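PDB 4WY9: putative MCP-type signal transduction protein from Campylobacter jejuni subsp. jejuni serotype O:2, which probably serves as a chemotaxis receptor (Tlp1), its periplasmic tandem-PAS domain sensing chemical signals, perhaps by an indirect mode of ligand recognition. Local coordinates for residues A[95-100]-A[119-124]; A[263-268]-A[284-289]. All blocks are in the same frame, centred on the assembly; numbering follows the deposited sequence.

How the interactions relate
The two contacts show, at distant places in a tandem-PAS sensor, how backbone hydrogen bonds are backed by a side chain. Interaction 1 lies within the first PDC sensor domain of the Cache clan, where a 3-10 turn is tied to strand 119-122 and the residues after it; interaction 2 lies in the other sheet, where two hairpin strands pair and the start of helix 287-291 is held. Their centres are 47 Å apart, on opposite sides of the chain's centre, and with about 34 Å between nearest atoms they do not touch. An acetate ion, probably from the crystallisation liquor, lies about 5 Å from the side chain of Thr-284 in interaction 2.

Interaction 1: residues A[95-100]-A[119-124]; sequences KFFNTQ and IKAIQA
Phe-96 and Gln-123 hold the 3-10 turn 95-97 against residues 121-124, on and just after strand 119-122, within the first PDC sensor domain of the Cache clan. On the tight side, Ala-124 N donates to Phe-96 O at 2.9 Å, within the carbonyl plane and on a lone pair, while Ala-124 CB rests 3.2 Å from the same Phe-96 O. A water sits within hydrogen-bonding distance of both Phe-96 O and Ile-122 O.

Gln-123 folds its amide back over the turn. CG stands anti to the backbone N (chi1 180°), and the chain then bends at chi2 (63°). Gln-123 NE2 donates to Lys-95 O at 3.2 Å, and also to Ala-124 O, where the bond is nearly straight at 171°; lying in the amide plane, it helps set the amide's rotation. Lys-95 O is gripped twice, since Asn-98 N reaches it from the opposite face of its plane.

The Phe-96 ring belongs to the close packing too. Gln-123 N lies over one face, offset toward the rim; Phe-96 CD1 approaches Gln-123 OE1 at 3.4 Å and Phe-96 CD2 approaches Ala-121 O at 3.5 Å. The looser side is toward Ala-121 CB, 4.2 Å from Phe-96 CD2 and 4.4 Å from Phe-97 CE1; Phe-96 is partly exposed and Lys-95 exposed.

The turn lies between helix 88-93 and strand 104-110. That strand pairs with strand 119-122 and also bonds through Val-105 to Phe-97, whose ring meets Phe-104. Asn-98 ND2 donates to Lys-91 O, fastening the turn to helix 88-93.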
# COMPACT_ATOMS: atom_id res chain seq x y z
N LYS A 95 14.82 21.42 -10.99
CA LYS A 95 15.56 20.19 -11.21
C LYS A 95 14.91 19.01 -10.52
O LYS A 95 15.04 17.87 -10.97
CB LYS A 95 17.02 20.33 -10.74
CG LYS A 95 17.19 20.41 -9.24
CD LYS A 95 18.65 20.65 -8.88
CE LYS A 95 18.87 20.58 -7.36
NZ LYS A 95 20.23 21.01 -6.94
N PHE A 96 14.16 19.27 -9.45
CA PHE A 96 13.50 18.19 -8.71
C PHE A 96 12.44 17.49 -9.53
O PHE A 96 12.08 16.37 -9.24
CB PHE A 96 12.84 18.73 -7.43
CG PHE A 96 13.78 19.01 -6.30
CD1 PHE A 96 15.16 18.87 -6.42
CD2 PHE A 96 13.29 19.41 -5.10
CE1 PHE A 96 15.99 19.12 -5.37
CE2 PHE A 96 14.16 19.70 -4.03
CZ PHE A 96 15.52 19.54 -4.18
N PHE A 97 11.91 18.18 -10.55
CA PHE A 97 10.85 17.61 -11.37
C PHE A 97 11.37 16.70 -12.48
O PHE A 97 10.58 16.14 -13.24
CB PHE A 97 10.00 18.70 -12.01
CG PHE A 97 9.26 19.59 -11.05
CD1 PHE A 97 9.00 19.18 -9.74
CD2 PHE A 97 8.80 20.82 -11.45
CE1 PHE A 97 8.30 19.99 -8.89
CE2 PHE A 97 8.09 21.64 -10.62
CZ PHE A 97 7.84 21.24 -9.31
N ASN A 98 12.69 16.57 -12.61
CA ASN A 98 13.27 15.82 -13.70
C ASN A 98 13.98 14.57 -13.19
O ASN A 98 14.86 14.69 -12.34
CB ASN A 98 14.28 16.67 -14.47
CG ASN A 98 13.63 17.82 -15.17
OD1 ASN A 98 13.34 17.72 -16.40
ND2 ASN A 98 13.44 18.87 -14.50
N THR A 99 13.59 13.42 -13.72
CA THR A 99 14.28 12.19 -13.38
C THR A 99 15.61 12.12 -14.13
O THR A 99 15.88 12.95 -15.00
CB THR A 99 13.43 10.95 -13.70
OG1 THR A 99 13.41 10.77 -15.13
CG2 THR A 99 12.03 11.08 -13.15
N GLN A 100 16.38 11.10 -13.85
CA GLN A 100 17.68 10.94 -14.50
C GLN A 100 17.53 10.77 -16.02
O GLN A 100 18.42 11.13 -16.77
CB GLN A 100 18.44 9.75 -13.94
CG GLN A 100 18.85 9.95 -12.50
CD GLN A 100 20.27 10.46 -12.38
OE1 GLN A 100 21.17 10.17 -13.21
NE2 GLN A 100 20.52 11.19 -11.30
N ILE A 119 3.60 19.29 2.83
CA ILE A 119 4.48 18.53 1.94
C ILE A 119 5.41 19.41 1.16
O ILE A 119 5.13 20.59 0.92
CB ILE A 119 3.72 17.61 0.97
CG1 ILE A 119 2.95 18.42 -0.07
CG2 ILE A 119 2.80 16.65 1.77
CD1 ILE A 119 2.16 17.56 -1.03
N LYS A 120 6.54 18.84 0.77
CA LYS A 120 7.55 19.58 0.02
C LYS A 120 8.07 18.74 -1.12
O LYS A 120 8.12 17.51 -1.03
CB LYS A 120 8.75 19.95 0.91
CG LYS A 120 9.34 18.73 1.62
CD LYS A 120 10.82 18.96 1.97
CE LYS A 120 11.36 17.89 2.91
NZ LYS A 120 10.77 16.56 2.64
N ALA A 121 8.43 19.41 -2.21
CA ALA A 121 8.99 18.70 -3.37
C ALA A 121 10.37 18.16 -3.00
O ALA A 121 11.17 18.82 -2.33
CB ALA A 121 9.09 19.61 -4.57
N ILE A 122 10.63 16.93 -3.45
CA ILE A 122 11.95 16.32 -3.35
C ILE A 122 12.37 15.83 -4.70
O ILE A 122 11.56 15.80 -5.64
CB ILE A 122 11.94 15.14 -2.35
CG1 ILE A 122 10.96 14.04 -2.80
CG2 ILE A 122 11.61 15.62 -0.94
CD1 ILE A 122 11.17 12.71 -2.12
N GLN A 123 13.63 15.46 -4.83
CA GLN A 123 14.15 15.04 -6.13
C GLN A 123 13.40 13.82 -6.65
O GLN A 123 13.38 12.78 -5.99
CB GLN A 123 15.64 14.75 -6.07
CG GLN A 123 16.23 14.31 -7.40
CD GLN A 123 16.13 15.37 -8.45
OE1 GLN A 123 16.67 16.47 -8.29
NE2 GLN A 123 15.45 15.06 -9.52
N ALA A 124 12.79 13.95 -7.84
CA ALA A 124 12.11 12.83 -8.48
C ALA A 124 13.05 11.82 -9.07
O ALA A 124 14.18 12.14 -9.43
CB ALA A 124 11.17 13.29 -9.51
O HOH W 1 9.73 16.50 -7.56

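Interaction 2: residues A[263-268]-A[284-289]; sequences DDSYAA and TAPKYS
A beta hairpin, strands 264-274 and 277-286, is joined here near its open end, in the five-stranded antiparallel sheet of the tandem-PAS sensor, just where the second strand passes into helix 287-291. Tyr-266 and Ala-285 form a hydrogen-bonded pair, with Tyr-266 N to Ala-285 O at 2.9 Å and Ala-285 N to Tyr-266 O at 2.8 Å. Non-hydrogen-bonded pairs flank it: Ala-267 with Thr-284, where Ala-267 CB meets Thr-284 CG2 (4.0 Å), and Ser-265 with Pro-286, the N-cap residue. Beyond Pro-286 the helix start is still tied to the hairpin, because Lys-287 N donates almost straight (174°) to Asp-264 O.

The Lys-287 side chain extends beyond CG across the Tyr-266 ring, at about a right angle to that side chain. Its CG makes a CH-pi contact 4.0 Å from the ring centroid, over the face and offset toward the rim. The Tyr-266 side chain also touches Thr-12 and Leu-16 of helix 8-51, and its hydroxyl is bonded to Thr-9.

On the face carrying Thr-284, a water links Thr-284 OG1 to Ser-265 OG, and Leu-208 N is also bonded to Thr-284 OG1. At the exposed end, a water bridges Asp-264 OD2 and Lys-287 NZ. The salt bridge itself brings Lys-287 NZ to 3.0 Å from Asp-264 OD1, from above the carboxylate plane.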
# COMPACT_ATOMS: atom_id res chain seq x y z
N ASP A 263 6.38 -23.20 14.93
CA ASP A 263 5.43 -23.24 16.02
C ASP A 263 4.06 -23.73 15.56
O ASP A 263 3.40 -23.11 14.72
CB ASP A 263 5.24 -21.87 16.67
CG ASP A 263 6.42 -21.43 17.53
OD1 ASP A 263 7.31 -22.24 17.82
OD2 ASP A 263 6.41 -20.27 17.97
N ASP A 264 3.58 -24.79 16.20
CA ASP A 264 2.24 -25.29 16.01
C ASP A 264 1.26 -24.30 16.67
O ASP A 264 1.35 -24.07 17.88
CB ASP A 264 2.13 -26.68 16.61
CG ASP A 264 0.86 -27.40 16.22
OD1 ASP A 264 -0.04 -26.79 15.64
OD2 ASP A 264 0.79 -28.60 16.50
N SER A 265 0.36 -23.72 15.89
CA SER A 265 -0.37 -22.55 16.30
C SER A 265 -1.85 -22.61 15.96
O SER A 265 -2.28 -23.42 15.14
CB SER A 265 0.22 -21.29 15.63
OG SER A 265 1.64 -21.20 15.83
N TYR A 266 -2.62 -21.72 16.59
CA TYR A 266 -3.89 -21.29 16.06
C TYR A 266 -3.63 -20.05 15.22
O TYR A 266 -2.81 -19.20 15.59
CB TYR A 266 -4.90 -20.98 17.17
CG TYR A 266 -5.21 -22.18 18.04
CD1 TYR A 266 -5.92 -23.24 17.54
CD2 TYR A 266 -4.80 -22.22 19.37
CE1 TYR A 266 -6.20 -24.36 18.32
CE2 TYR A 266 -5.07 -23.31 20.15
CZ TYR A 266 -5.78 -24.38 19.63
OH TYR A 266 -6.05 -25.46 20.43
N ALA A 267 -4.31 -19.92 14.09
CA ALA A 267 -4.15 -18.75 13.21
C ALA A 267 -5.48 -18.25 12.76
O ALA A 267 -6.29 -19.04 12.27
CB ALA A 267 -3.29 -19.07 12.01
N ALA A 268 -5.70 -16.95 12.84
CA ALA A 268 -6.88 -16.35 12.27
C ALA A 268 -6.52 -15.53 11.05
O ALA A 268 -5.46 -14.88 11.00
CB ALA A 268 -7.60 -15.48 13.27
N THR A 284 -1.34 -15.17 14.68
CA THR A 284 -1.17 -16.48 15.27
C THR A 284 -1.02 -16.44 16.78
O THR A 284 -0.65 -15.41 17.37
CB THR A 284 0.04 -17.19 14.71
OG1 THR A 284 1.22 -16.58 15.22
CG2 THR A 284 0.04 -17.20 13.21
N ALA A 285 -1.29 -17.60 17.39
CA ALA A 285 -1.00 -17.88 18.80
C ALA A 285 -0.44 -19.29 18.87
O ALA A 285 -1.17 -20.24 18.61
CB ALA A 285 -2.25 -17.74 19.66
N PRO A 286 0.86 -19.44 19.19
CA PRO A 286 1.39 -20.82 19.40
C PRO A 286 0.56 -21.55 20.43
O PRO A 286 0.25 -21.00 21.49
CB PRO A 286 2.82 -20.59 19.88
CG PRO A 286 3.18 -19.27 19.28
CD PRO A 286 1.93 -18.44 19.36
N LYS A 287 0.22 -22.80 20.14
CA LYS A 287 -0.65 -23.56 21.06
C LYS A 287 -0.01 -23.71 22.42
O LYS A 287 -0.66 -23.62 23.46
CB LYS A 287 -1.02 -24.91 20.47
CG LYS A 287 -1.88 -24.82 19.24
CD LYS A 287 -2.11 -26.11 18.55
CE LYS A 287 -2.89 -26.01 17.29
NZ LYS A 287 -2.91 -27.17 16.47
N TYR A 288 1.30 -23.91 22.45
CA TYR A 288 1.99 -24.07 23.74
C TYR A 288 1.87 -22.77 24.56
O TYR A 288 1.70 -22.82 25.79
CB TYR A 288 3.46 -24.40 23.52
CG TYR A 288 4.15 -24.76 24.79
CD1 TYR A 288 4.16 -26.07 25.27
CD2 TYR A 288 4.79 -23.78 25.56
CE1 TYR A 288 4.77 -26.39 26.45
CE2 TYR A 288 5.41 -24.10 26.76
CZ TYR A 288 5.42 -25.40 27.19
OH TYR A 288 6.03 -25.76 28.39
N SER A 289 1.89 -21.60 23.89
CA SER A 289 1.78 -20.33 24.59
C SER A 289 0.39 -20.13 25.18
O SER A 289 0.20 -19.52 26.21
CB SER A 289 2.11 -19.19 23.63
OG SER A 289 3.41 -19.33 23.13
O HOH W 2 3.00 -24.50 20.09
O HOH W 3 -1.59 -29.83 16.93
O HOH W 4 2.85 -18.67 15.41